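Local coordinates for protein cephalosporin acylase (Bacillus halodurans, PDB 2NLZ) that probably acts as an amidohydrolase of the gamma-glutamyltranspeptidase family, named for removing acyl side chains from cephalosporins, at residues S14-V19 / N461-L466; G89-S94 / N409-G414; H399-D404 / P413-Y418. The protein carries 1 engineered substitution. All blocks are in the same frame, centred on the assembly; numbering follows the deposited sequence.

Interaction 1 (S14-V19 / N461-L466)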
loop_
_atom_site.group_PDB
_atom_site.type_symbol
_atom_site.label_atom_id
_atom_site.label_comp_id
_atom_site.label_asym_id
_atom_site.label_seq_id
_atom_site.Cartn_x
_atom_site.Cartn_y
_atom_site.Cartn_z
ATOM N N SER D 14 -3.399 -7.152 8.102
ATOM C CA SER D 14 -4.333 -7.487 9.169
ATOM C C SER D 14 -4.420 -6.382 10.241
ATOM O O SER D 14 -3.649 -5.421 10.219
ATOM C CB SER D 14 -3.930 -8.819 9.786
ATOM O OG SER D 14 -4.983 -9.410 10.522
ATOM N N ARG D 15 -5.370 -6.523 11.163
ATOM C CA ARG D 15 -5.609 -5.538 12.214
ATOM C C ARG D 15 -5.565 -6.194 13.598
ATOM O O ARG D 15 -6.185 -7.227 13.815
ATOM C CB ARG D 15 -6.987 -4.914 12.001
ATOM C CG ARG D 15 -7.001 -3.415 11.870
ATOM C CD ARG D 15 -7.363 -2.751 13.178
ATOM N NE ARG D 15 -7.949 -1.449 12.916
ATOM C CZ ARG D 15 -9.143 -1.008 13.302
ATOM N NH1 ARG D 15 -9.489 0.208 12.937
ATOM N NH2 ARG D 15 -9.977 -1.727 14.043
ATOM N N ARG D 16 -4.827 -5.589 14.519
ATOM C CA ARG D 16 -4.824 -6.002 15.910
ATOM C C ARG D 16 -5.333 -4.844 16.742
ATOM O O ARG D 16 -4.653 -3.820 16.857
ATOM C CB ARG D 16 -3.415 -6.375 16.365
ATOM C CG ARG D 16 -3.037 -7.800 16.046
ATOM C CD ARG D 16 -1.737 -8.170 16.712
ATOM N NE ARG D 16 -1.239 -9.445 16.230
ATOM C CZ ARG D 16 -1.452 -10.609 16.827
ATOM N NH1 ARG D 16 -2.148 -10.668 17.954
ATOM N NH2 ARG D 16 -0.968 -11.724 16.302
ATOM N N ASN D 17 -6.539 -4.988 17.290
ATOM C CA ASN D 17 -7.071 -3.987 18.217
ATOM C C ASN D 17 -6.336 -4.022 19.552
ATOM O O ASN D 17 -5.850 -5.079 19.959
ATOM C CB ASN D 17 -8.582 -4.158 18.423
ATOM C CG ASN D 17 -9.408 -3.592 17.259
ATOM O OD1 ASN D 17 -8.875 -2.973 16.329
ATOM N ND2 ASN D 17 -10.718 -3.803 17.316
ATOM N N VAL D 18 -6.226 -2.863 20.206
ATOM C CA VAL D 18 -5.653 -2.766 21.552
ATOM C C VAL D 18 -6.504 -3.603 22.479
ATOM O O VAL D 18 -7.732 -3.578 22.382
ATOM C CB VAL D 18 -5.611 -1.302 22.070
ATOM C CG1 VAL D 18 -5.073 -1.226 23.505
ATOM C CG2 VAL D 18 -4.751 -0.435 21.154
ATOM N N VAL D 19 -5.845 -4.372 23.341
ATOM C CA VAL D 19 -6.531 -5.220 24.308
ATOM C C VAL D 19 -6.701 -4.464 25.635
ATOM O O VAL D 19 -5.753 -3.827 26.126
ATOM C CB VAL D 19 -5.779 -6.569 24.494
ATOM C CG1 VAL D 19 -6.221 -7.288 25.757
ATOM C CG2 VAL D 19 -5.973 -7.459 23.247
ATOM N N ASN D 461 -1.007 4.421 20.244
ATOM C CA ASN D 461 -1.422 3.400 21.204
ATOM C C ASN D 461 -0.422 2.223 21.257
ATOM O O ASN D 461 0.344 2.041 20.309
ATOM C CB ASN D 461 -2.861 2.956 20.928
ATOM C CG ASN D 461 -2.977 2.066 19.723
ATOM O OD1 ASN D 461 -2.206 1.119 19.558
ATOM N ND2 ASN D 461 -3.980 2.331 18.891
ATOM N N PRO D 462 -0.413 1.443 22.364
ATOM C CA PRO D 462 0.556 0.349 22.563
ATOM C C PRO D 462 0.730 -0.560 21.342
ATOM O O PRO D 462 1.869 -0.860 20.971
ATOM C CB PRO D 462 -0.034 -0.440 23.740
ATOM C CG PRO D 462 -1.414 0.123 23.964
ATOM C CD PRO D 462 -1.323 1.537 23.518
ATOM N N GLN D 463 -0.386 -0.954 20.716
ATOM C CA GLN D 463 -0.361 -1.799 19.519
ATOM C C GLN D 463 0.199 -1.098 18.269
ATOM O O GLN D 463 1.083 -1.634 17.584
ATOM C CB GLN D 463 -1.750 -2.341 19.209
ATOM C CG GLN D 463 -1.719 -3.435 18.170
ATOM C CD GLN D 463 -0.788 -4.563 18.563
ATOM O OE1 GLN D 463 -0.983 -5.221 19.585
ATOM N NE2 GLN D 463 0.232 -4.791 17.751
ATOM N N ALA D 464 -0.334 0.087 17.962
ATOM C CA ALA D 464 0.207 0.938 16.907
ATOM C C ALA D 464 1.712 1.191 17.094
ATOM O O ALA D 464 2.467 1.162 16.128
ATOM C CB ALA D 464 -0.552 2.239 16.859
ATOM N N ALA D 465 2.151 1.404 18.339
ATOM C CA ALA D 465 3.568 1.686 18.601
ATOM C C ALA D 465 4.418 0.505 18.183
ATOM O O ALA D 465 5.529 0.676 17.683
ATOM C CB ALA D 465 3.803 2.016 20.060
ATOM N N LEU D 466 3.867 -0.686 18.391
ATOM C CA LEU D 466 4.500 -1.941 18.008
ATOM C C LEU D 466 4.361 -2.251 16.509
ATOM O O LEU D 466 5.291 -2.768 15.901
ATOM C CB LEU D 466 3.903 -3.074 18.840
ATOM C CG LEU D 466 4.642 -3.555 20.085
ATOM C CD1 LEU D 466 5.658 -2.570 20.569
ATOM C CD2 LEU D 466 3.642 -3.849 21.145
HETATM O O HOH W 1 -3.322 -6.259 20.907
#

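Interaction 2 (G89-S94 / N409-G414)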
loop_
_atom_site.group_PDB
_atom_site.type_symbol
_atom_site.label_atom_id
_atom_site.label_comp_id
_atom_site.label_asym_id
_atom_site.label_seq_id
_atom_site.Cartn_x
_atom_site.Cartn_y
_atom_site.Cartn_z
ATOM N N GLY D 89 24.278 -13.501 35.865
ATOM C CA GLY D 89 25.342 -14.227 36.533
ATOM C C GLY D 89 26.723 -13.816 36.075
ATOM O O GLY D 89 26.898 -13.318 34.961
ATOM N N ARG D 90 27.712 -14.029 36.936
ATOM C CA ARG D 90 29.079 -13.636 36.621
ATOM C C ARG D 90 29.868 -14.767 35.951
ATOM O O ARG D 90 29.397 -15.907 35.890
ATOM C CB ARG D 90 29.786 -13.068 37.864
ATOM C CG ARG D 90 29.657 -13.897 39.151
ATOM C CD ARG D 90 29.427 -13.007 40.377
ATOM N NE ARG D 90 29.998 -11.671 40.227
ATOM C CZ ARG D 90 29.541 -10.565 40.817
ATOM N NH1 ARG D 90 30.144 -9.406 40.592
ATOM N NH2 ARG D 90 28.482 -10.595 41.617
ATOM N N ALA D 91 31.050 -14.426 35.432
ATOM C CA ALA D 91 31.932 -15.366 34.748
ATOM C C ALA D 91 32.544 -16.318 35.747
ATOM O O ALA D 91 32.751 -15.944 36.902
ATOM C CB ALA D 91 33.032 -14.614 34.024
ATOM N N PRO D 92 32.835 -17.557 35.311
ATOM C CA PRO D 92 33.522 -18.535 36.157
ATOM C C PRO D 92 34.825 -17.999 36.732
ATOM O O PRO D 92 35.518 -17.215 36.076
ATOM C CB PRO D 92 33.815 -19.685 35.197
ATOM C CG PRO D 92 32.750 -19.596 34.192
ATOM C CD PRO D 92 32.505 -18.126 33.993
ATOM N N MET D 93 35.151 -18.427 37.948
ATOM C CA MET D 93 36.290 -17.877 38.672
ATOM C C MET D 93 37.617 -18.359 38.088
ATOM O O MET D 93 38.668 -17.751 38.313
ATOM C CB MET D 93 36.186 -18.210 40.158
ATOM C CG MET D 93 36.830 -17.178 41.069
ATOM S SD MET D 93 36.015 -15.572 41.011
ATOM C CE MET D 93 34.542 -15.892 41.993
ATOM N N SER D 94 37.560 -19.444 37.326
ATOM C CA SER D 94 38.738 -19.938 36.618
ATOM C C SER D 94 38.878 -19.380 35.187
ATOM O O SER D 94 39.873 -19.646 34.508
ATOM C CB SER D 94 38.758 -21.473 36.620
ATOM O OG SER D 94 37.517 -22.010 36.193
ATOM N N ASN D 409 35.057 -3.621 29.426
ATOM C CA ASN D 409 34.360 -4.911 29.474
ATOM C C ASN D 409 35.293 -6.093 29.151
ATOM O O ASN D 409 34.895 -7.066 28.497
ATOM C CB ASN D 409 33.145 -4.896 28.532
ATOM C CG ASN D 409 32.206 -6.053 28.774
ATOM O OD1 ASN D 409 31.587 -6.144 29.830
ATOM N ND2 ASN D 409 32.109 -6.958 27.798
ATOM N N ALA D 410 36.539 -5.997 29.610
ATOM C CA ALA D 410 37.502 -7.080 29.449
ATOM C C ALA D 410 37.126 -8.267 30.331
ATOM O O ALA D 410 36.595 -8.087 31.429
ATOM C CB ALA D 410 38.892 -6.597 29.780
ATOM N N LEU D 411 37.393 -9.475 29.843
ATOM C CA LEU D 411 37.091 -10.691 30.593
ATOM C C LEU D 411 37.907 -10.758 31.872
ATOM O O LEU D 411 39.133 -10.667 31.850
ATOM C CB LEU D 411 37.348 -11.934 29.742
ATOM C CG LEU D 411 37.304 -13.321 30.386
ATOM C CD1 LEU D 411 35.951 -13.627 30.993
ATOM C CD2 LEU D 411 37.657 -14.373 29.347
ATOM N N LYS D 412 37.198 -10.905 32.982
ATOM C CA LYS D 412 37.798 -11.045 34.293
ATOM C C LYS D 412 37.027 -12.152 35.007
ATOM O O LYS D 412 35.824 -12.301 34.785
ATOM C CB LYS D 412 37.663 -9.730 35.061
ATOM C CG LYS D 412 38.889 -9.314 35.856
ATOM C CD LYS D 412 39.752 -8.326 35.078
ATOM C CE LYS D 412 40.793 -7.686 35.983
ATOM N NZ LYS D 412 41.427 -6.504 35.351
ATOM N N PRO D 413 37.711 -12.958 35.839
ATOM C CA PRO D 413 36.999 -13.974 36.611
ATOM C C PRO D 413 36.047 -13.332 37.602
ATOM O O PRO D 413 36.415 -12.361 38.256
ATOM C CB PRO D 413 38.121 -14.703 37.356
ATOM C CG PRO D 413 39.272 -13.763 37.359
ATOM C CD PRO D 413 39.163 -12.997 36.082
ATOM N N GLY D 414 34.822 -13.849 37.678
ATOM C CA GLY D 414 33.834 -13.367 38.639
ATOM C C GLY D 414 33.215 -12.037 38.282
ATOM O O GLY D 414 32.579 -11.398 39.112
#

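Interaction 3 (H399-D404 / P413-Y418)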
loop_
_atom_site.group_PDB
_atom_site.type_symbol
_atom_site.label_atom_id
_atom_site.label_comp_id
_atom_site.label_asym_id
_atom_site.label_seq_id
_atom_site.Cartn_x
_atom_site.Cartn_y
_atom_site.Cartn_z
ATOM N N HIS D 399 30.312 -14.661 25.724
ATOM C CA HIS D 399 30.748 -14.249 24.391
ATOM C C HIS D 399 30.803 -12.717 24.235
ATOM O O HIS D 399 31.518 -12.207 23.369
ATOM C CB HIS D 399 29.839 -14.874 23.335
ATOM C CG HIS D 399 30.219 -14.545 21.924
ATOM N ND1 HIS D 399 31.170 -15.257 21.227
ATOM C CD2 HIS D 399 29.764 -13.591 21.077
ATOM C CE1 HIS D 399 31.286 -14.755 20.011
ATOM N NE2 HIS D 399 30.446 -13.743 19.896
ATOM N N ASN D 400 30.068 -12.001 25.089
ATOM C CA ASN D 400 30.033 -10.533 25.090
ATOM C C ASN D 400 31.301 -9.870 25.636
ATOM O O ASN D 400 31.550 -8.686 25.383
ATOM C CB ASN D 400 28.816 -10.023 25.877
ATOM C CG ASN D 400 27.587 -9.822 25.008
ATOM O OD1 ASN D 400 27.641 -9.148 23.976
ATOM N ND2 ASN D 400 26.465 -10.397 25.431
ATOM N N PHE D 401 32.088 -10.630 26.396
ATOM C CA PHE D 401 33.321 -10.126 26.991
ATOM C C PHE D 401 34.352 -9.788 25.923
ATOM O O PHE D 401 34.461 -10.482 24.913
ATOM C CB PHE D 401 33.932 -11.171 27.931
ATOM C CG PHE D 401 33.327 -11.201 29.317
ATOM C CD1 PHE D 401 33.481 -10.128 30.187
ATOM C CD2 PHE D 401 32.650 -12.332 29.768
ATOM C CE1 PHE D 401 32.950 -10.163 31.464
ATOM C CE2 PHE D 401 32.116 -12.380 31.048
ATOM C CZ PHE D 401 32.263 -11.291 31.897
ATOM N N SER D 402 35.114 -8.727 26.162
ATOM C CA SER D 402 36.207 -8.347 25.278
ATOM C C SER D 402 37.492 -9.014 25.741
ATOM O O SER D 402 37.696 -9.222 26.935
ATOM C CB SER D 402 36.382 -6.824 25.274
ATOM O OG SER D 402 37.331 -6.405 24.304
ATOM N N LEU D 403 38.354 -9.355 24.791
ATOM C CA LEU D 403 39.658 -9.917 25.122
ATOM C C LEU D 403 40.786 -8.899 24.929
ATOM O O LEU D 403 41.971 -9.239 24.979
ATOM C CB LEU D 403 39.906 -11.198 24.334
ATOM C CG LEU D 403 38.982 -12.348 24.743
ATOM C CD1 LEU D 403 39.201 -13.577 23.876
ATOM C CD2 LEU D 403 39.171 -12.697 26.211
ATOM N N ASP D 404 40.385 -7.648 24.708
ATOM C CA ASP D 404 41.280 -6.500 24.709
ATOM C C ASP D 404 41.355 -5.993 26.150
ATOM O O ASP D 404 40.356 -5.512 26.690
ATOM C CB ASP D 404 40.742 -5.415 23.764
ATOM C CG ASP D 404 41.570 -4.136 23.785
ATOM O OD1 ASP D 404 40.976 -3.051 23.608
ATOM O OD2 ASP D 404 42.804 -4.202 23.963
ATOM N N PRO D 413 37.711 -12.958 35.839
ATOM C CA PRO D 413 36.999 -13.974 36.611
ATOM C C PRO D 413 36.047 -13.332 37.602
ATOM O O PRO D 413 36.415 -12.361 38.256
ATOM C CB PRO D 413 38.121 -14.703 37.356
ATOM C CG PRO D 413 39.272 -13.763 37.359
ATOM C CD PRO D 413 39.163 -12.997 36.082
ATOM N N GLY D 414 34.822 -13.849 37.678
ATOM C CA GLY D 414 33.834 -13.367 38.639
ATOM C C GLY D 414 33.215 -12.037 38.282
ATOM O O GLY D 414 32.579 -11.398 39.112
ATOM N N LYS D 415 33.404 -11.622 37.037
ATOM C CA LYS D 415 32.850 -10.372 36.542
ATOM C C LYS D 415 31.647 -10.695 35.663
ATOM O O LYS D 415 31.651 -11.706 34.967
ATOM C CB LYS D 415 33.924 -9.642 35.740
ATOM C CG LYS D 415 33.473 -8.375 35.033
ATOM C CD LYS D 415 34.568 -7.864 34.111
ATOM C CE LYS D 415 34.304 -6.445 33.670
ATOM N NZ LYS D 415 35.295 -5.988 32.684
ATOM N N ARG D 416 30.605 -9.871 35.698
ATOM C CA ARG D 416 29.519 -10.050 34.733
ATOM C C ARG D 416 29.609 -9.020 33.605
ATOM O O ARG D 416 30.010 -7.872 33.829
ATOM C CB ARG D 416 28.149 -10.064 35.412
ATOM C CG ARG D 416 27.921 -8.896 36.309
ATOM C CD ARG D 416 27.398 -9.330 37.658
ATOM N NE ARG D 416 27.382 -8.185 38.563
ATOM C CZ ARG D 416 26.285 -7.688 39.125
ATOM N NH1 ARG D 416 25.102 -8.248 38.893
ATOM N NH2 ARG D 416 26.370 -6.637 39.927
ATOM N N THR D 417 29.256 -9.453 32.394
ATOM C CA THR D 417 29.522 -8.671 31.184
ATOM C C THR D 417 28.417 -7.691 30.802
ATOM O O THR D 417 27.290 -7.775 31.307
ATOM C CB THR D 417 29.760 -9.585 29.968
ATOM O OG1 THR D 417 29.954 -8.778 28.803
ATOM C CG2 THR D 417 28.576 -10.520 29.755
ATOM N N TYR D 418 28.779 -6.760 29.916
ATOM C CA TYR D 418 27.845 -5.986 29.117
ATOM C C TYR D 418 26.735 -6.920 28.662
ATOM O O TYR D 418 26.993 -7.928 27.995
ATOM C CB TYR D 418 28.590 -5.410 27.907
ATOM C CG TYR D 418 27.774 -4.564 26.952
ATOM C CD1 TYR D 418 27.063 -5.143 25.910
ATOM C CD2 TYR D 418 27.747 -3.178 27.069
ATOM C CE1 TYR D 418 26.319 -4.371 25.031
ATOM C CE2 TYR D 418 27.011 -2.392 26.192
ATOM C CZ TYR D 418 26.300 -2.996 25.175
ATOM O OH TYR D 418 25.572 -2.226 24.300
#

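Interaction 1 (S14-V19 / N461-L466)
N461 is the N-cap of the helix that starts at P462. Its CG takes the crowded position between the backbone N and the carbonyl carbon (chi1 75°). This turns the amide back over the first turn, where N461 OD1 accepts from A464 N at 2.7 Å. The donor stands above the carbonyl plane, 31° out of it. The backbone joins in, with A465 N bonded to N461 O. The capping amide also has an apolar neighbour: V18 CG2 lies 3.4 Å from N461 CG. The two side chains run past each other in opposite directions.

P462 opens the helix, and its CG meets V18 CG1 at 3.9 Å, the side chains crossing at about a right angle. With CG1 anti to its backbone N, V18 sets one methyl on the proline and the other on the cap.

Q463 has CG anti to its backbone N (chi1 -168°). This puts Q463 CG 3.2 Å from R16 O and 3.8 Å from R16 CB; the bend at chi2 then turns the amide against the R16 chain. The extended R16 chain crosses it obliquely and carries the guanidinium away, its NE bonding R15 O of a second subunit. The Q463 amide is held at both ends: OE1 accepts from T528 N and NE2 bonds D467 OD1. A water also donates to Q463 OE1 and to N17 O, both at 2.9 Å, linking helix and N-terminal loop.

Further along, L466 packs on I514. P462 also reaches strand 512-517, at I514 and W516. Beside it runs strand 524-528, touched by V18 at A525 and by R16 at T528. Loop and helix thus sit side by side, the helix packed against strand 512-517 and the loop against strand 524-528.

Interaction 2 (G89-S94 / N409-G414)
The flat group here is the R90 guanidinium, and the carbonyl of G414 lies at its edge, near its plane. R90 NE donates to G414 O at 2.8 Å, with an angle of 160° at the hydrogen. The donor stands well above the plane of that carbonyl. CG of R90 sits between the backbone N and the carbonyl carbon, and bends at chi2 and chi3 curl the chain over G414. An alanine in place of R90 would lose this side-chain bond and would probably loosen the hold on the G414 carbonyl. A weak second bond runs from G414 N to A91 O, 3.0 Å.

G414 has a positive phi, 75°, and a side chain there would clash with M93 SD, which lies 3.9 Å from G414 CA. P413 CB packs against M93 O. A91 CB lies 3.7 Å from K412 O, and 4.3 Å from L411 CD1.

The two loops meet almost at right angles, without strand pairing. The first follows strand 81-87 of the Ntn-type core. In gamma-glutamyltranspeptidases an arginine in the corresponding region binds the substrate carboxylate; R90 may be its counterpart.

Interaction 3 (H399-D404 / P413-Y418)
Two arms of one loop face each other without regular pairing, F401 and T417 coming nearest with CA atoms 5.8 Å apart, and no hydrogen bond passes directly between them. F401 carries the contact. Its CG is anti to the carbonyl carbon (chi1 -82°), and the ring reaches the opposite arm. T417 CB sits over the centre of one face, a CH-pi contact of 3.5 Å to the ring centroid, 10° off the ring normal. At the ring edge, near its plane, K415 O lies 3.2 Å from F401 CZ. The extended K415 chain also touches the ring, with K415 CD 3.9 Å from F401 CE1, before NZ goes on to bond the carbonyl of D408.

Both arms belong to the long connection between strands 392-393 and 424-428 of the gamma-glutamyltranspeptidase fold. In relatives, the residues just after the GKR sequence here (G414 to R416) help line the substrate pocket; a similar place is likely in this protein.

T417 has OG1 anti to its backbone N (chi1 177°). That hydroxyl lies 3.4 Å from N400 CB and takes part in a hydrogen bond with N409 ND2. N400 CB also approaches Y418 O, at 3.5 Å. The Y418 side chain continues to helix 294-314, where it packs on F308 and M312. R416 leads away from F401 to a salt bridge with E317.

Interactions 2 and 3 form one site. Their centres are 6 Å apart, and both use P413 and G414. K415 ties them twice, both probably by hydrogen bonds. K415 NZ lies 2.8 Å from A410 O, within the loop. A91 N lies 2.8 Å from K415 O, which joins segment 89-94 to it. N409 packs its ND2 against N400 O, a further tie within the loop. Interaction 1 is far off, on the opposite side of the chain's centre, about 42 Å from interaction 2 and 38 Å from interaction 3 between centres. It borders a second subunit. No other chain touches the segments of interactions 2 and 3, which, as in gamma-glutamyltranspeptidases, probably lie near the substrate pocket.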